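Local coordinates for protein class D beta-lactamase (Fusobacterium nucleatum subsp. polymorphum, PDB 4IED) that probably hydrolyses the ring of beta-lactam antibiotics to give substituted beta-amino acids, at residues L228-S233 with P237-I242. Sequence-based numbering, arbitrary orientation. Where two conformers were deposited one is given.
Sequences LDISDS and PKREEI
L228 meets helix 238-249 around R239 chiefly through its CD1 methyl, which lies 3.8 Å from CA of R239 and 4.1 Å from CD1 of I242. Its CG stands anti to the carbonyl carbon (chi1 -54°) and chi2 is extended, carrying this branch forward against the backbone at K238 and R239. I230, two residues on, sends its CD1 to within 3.8 Å of CG of R239; the two side chains cross at about a right angle, and the same CG is 4.0 Å from CD1 of L228, so the aliphatic root of the arginine touches both residues. The contact joins strand 221-229, last in chain order but interior in the antiparallel sheet, to the C-terminal helix that packs against that sheet in the penicillin-recognising fold of class D beta-lactamases; a loop beginning at I230 links the two. Beyond CG, the R239 chain bends at chi3 (-70°) and turns its polar end away from the apolar patch: NE is hydrogen-bonded to O of L236, and NH1 makes a weak bond to O of G198. F22 and I21 of helix 16-25 extend the apolar layer beside L228 and I242, respectively. From the loop, O of S233 comes within 3.7 Å of CD of P237.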
loop_
_atom_site.group_PDB
_atom_site.type_symbol
_atom_site.label_atom_id
_atom_site.label_comp_id
_atom_site.label_asym_id
_atom_site.label_seq_id
_atom_site.Cartn_x
_atom_site.Cartn_y
_atom_site.Cartn_z
ATOM N N LEU A 228 8.332 -1.588 9.071
ATOM C CA LEU A 228 8.981 -2.099 10.312
ATOM C C LEU A 228 9.670 -3.385 9.970
ATOM O O LEU A 228 9.226 -4.136 9.140
ATOM C CB LEU A 228 7.842 -2.500 11.339
ATOM C CG LEU A 228 6.765 -1.471 11.720
ATOM C CD1 LEU A 228 5.552 -2.068 12.463
ATOM C CD2 LEU A 228 7.576 -0.437 12.553
ATOM N N ASP A 229 10.687 -3.676 10.726
ATOM C CA ASP A 229 11.350 -5.022 10.682
ATOM C C ASP A 229 10.450 -5.964 11.407
ATOM O O ASP A 229 10.222 -5.781 12.615
ATOM C CB ASP A 229 12.775 -4.959 11.357
ATOM C CG ASP A 229 13.769 -4.095 10.567
ATOM O OD1 ASP A 229 13.489 -3.747 9.366
ATOM O OD2 ASP A 229 14.836 -3.883 11.150
ATOM N N ILE A 230 9.897 -6.932 10.710
ATOM C CA ILE A 230 8.982 -7.916 11.297
ATOM C C ILE A 230 9.346 -9.269 10.784
ATOM O O ILE A 230 9.197 -9.564 9.605
ATOM C CB ILE A 230 7.515 -7.640 11.079
ATOM C CG1 ILE A 230 7.093 -6.387 11.805
ATOM C CG2 ILE A 230 6.656 -8.800 11.576
ATOM C CD1 ILE A 230 5.768 -5.852 11.309
ATOM N N SER A 231 9.940 -10.070 11.669
ATOM C CA SER A 231 10.350 -11.420 11.331
ATOM C C SER A 231 9.295 -12.491 11.641
ATOM O O SER A 231 9.403 -13.624 11.116
ATOM C CB SER A 231 11.692 -11.769 12.000
ATOM O OG SER A 231 12.696 -10.864 11.421
ATOM N N ASP A 232 8.306 -12.225 12.477
ATOM C CA ASP A 232 7.367 -13.259 12.888
ATOM C C ASP A 232 5.997 -12.697 12.537
ATOM O O ASP A 232 5.685 -11.562 12.856
ATOM C CB ASP A 232 7.381 -13.465 14.388
ATOM C CG ASP A 232 6.732 -14.784 14.780
ATOM O OD1 ASP A 232 5.518 -14.838 14.562
ATOM O OD2 ASP A 232 7.323 -15.754 15.290
ATOM N N SER A 233 5.157 -13.504 11.954
ATOM C CA SER A 233 3.777 -13.089 11.645
ATOM C C SER A 233 2.947 -12.663 12.864
ATOM O O SER A 233 2.036 -11.770 12.824
ATOM C CB SER A 233 3.129 -14.237 10.877
ATOM O OG SER A 233 2.868 -15.350 11.704
ATOM N N PRO A 237 0.334 -7.414 13.387
ATOM C CA PRO A 237 -0.694 -6.464 13.804
ATOM C C PRO A 237 -0.116 -5.129 14.221
ATOM O O PRO A 237 -0.830 -4.120 14.289
ATOM C CB PRO A 237 -1.324 -7.194 14.980
ATOM C CG PRO A 237 -1.220 -8.660 14.625
ATOM C CD PRO A 237 0.195 -8.764 14.037
ATOM N N LYS A 238 1.175 -5.087 14.577
ATOM C CA LYS A 238 1.796 -3.850 15.060
ATOM C C LYS A 238 1.812 -2.754 13.995
ATOM O O LYS A 238 1.877 -1.587 14.357
ATOM C CB LYS A 238 3.258 -4.097 15.511
ATOM C CG LYS A 238 3.490 -5.084 16.693
ATOM C CD LYS A 238 3.723 -4.493 18.048
ATOM C CE LYS A 238 4.154 -5.547 19.111
ATOM N NZ LYS A 238 3.912 -5.065 20.527
ATOM N N ARG A 239 1.861 -3.111 12.724
ATOM C CA ARG A 239 1.867 -2.070 11.621
ATOM C C ARG A 239 0.696 -1.140 11.804
ATOM O O ARG A 239 0.880 0.086 11.948
ATOM C CB ARG A 239 1.807 -2.725 10.300
ATOM C CG ARG A 239 2.877 -3.796 10.031
ATOM C CD ARG A 239 2.601 -4.513 8.751
ATOM N NE ARG A 239 1.394 -5.366 8.891
ATOM C CZ ARG A 239 0.927 -6.245 8.010
ATOM N NH1 ARG A 239 1.609 -6.468 6.883
ATOM N NH2 ARG A 239 -0.134 -6.949 8.292
ATOM N N GLU A 240 -0.542 -1.719 11.813
ATOM C CA GLU A 240 -1.767 -0.912 11.928
ATOM C C GLU A 240 -1.922 -0.411 13.385
ATOM O O GLU A 240 -2.424 0.707 13.556
ATOM C CB GLU A 240 -2.905 -1.761 11.532
ATOM C CG GLU A 240 -4.216 -0.964 11.640
ATOM C CD GLU A 240 -5.345 -1.592 10.841
ATOM O OE1 GLU A 240 -6.497 -1.026 10.908
ATOM O OE2 GLU A 240 -5.236 -2.589 10.137
ATOM N N GLU A 241 -1.463 -1.132 14.421
ATOM C CA GLU A 241 -1.569 -0.653 15.791
ATOM C C GLU A 241 -0.849 0.671 15.929
ATOM O O GLU A 241 -1.385 1.631 16.512
ATOM C CB GLU A 241 -0.981 -1.677 16.758
ATOM C CG GLU A 241 -1.901 -2.863 16.998
ATOM C CD GLU A 241 -1.269 -3.934 17.876
ATOM O OE1 GLU A 241 -0.123 -3.625 18.474
ATOM O OE2 GLU A 241 -1.904 -5.049 18.018
ATOM N N ILE A 242 0.380 0.794 15.419
ATOM C CA ILE A 242 1.136 2.013 15.621
ATOM C C ILE A 242 0.484 3.183 14.880
ATOM O O ILE A 242 0.357 4.301 15.396
ATOM C CB ILE A 242 2.632 1.850 15.159
ATOM C CG1 ILE A 242 3.316 0.905 16.141
ATOM C CG2 ILE A 242 3.312 3.205 14.983
ATOM C CD1 ILE A 242 4.615 0.345 15.634
#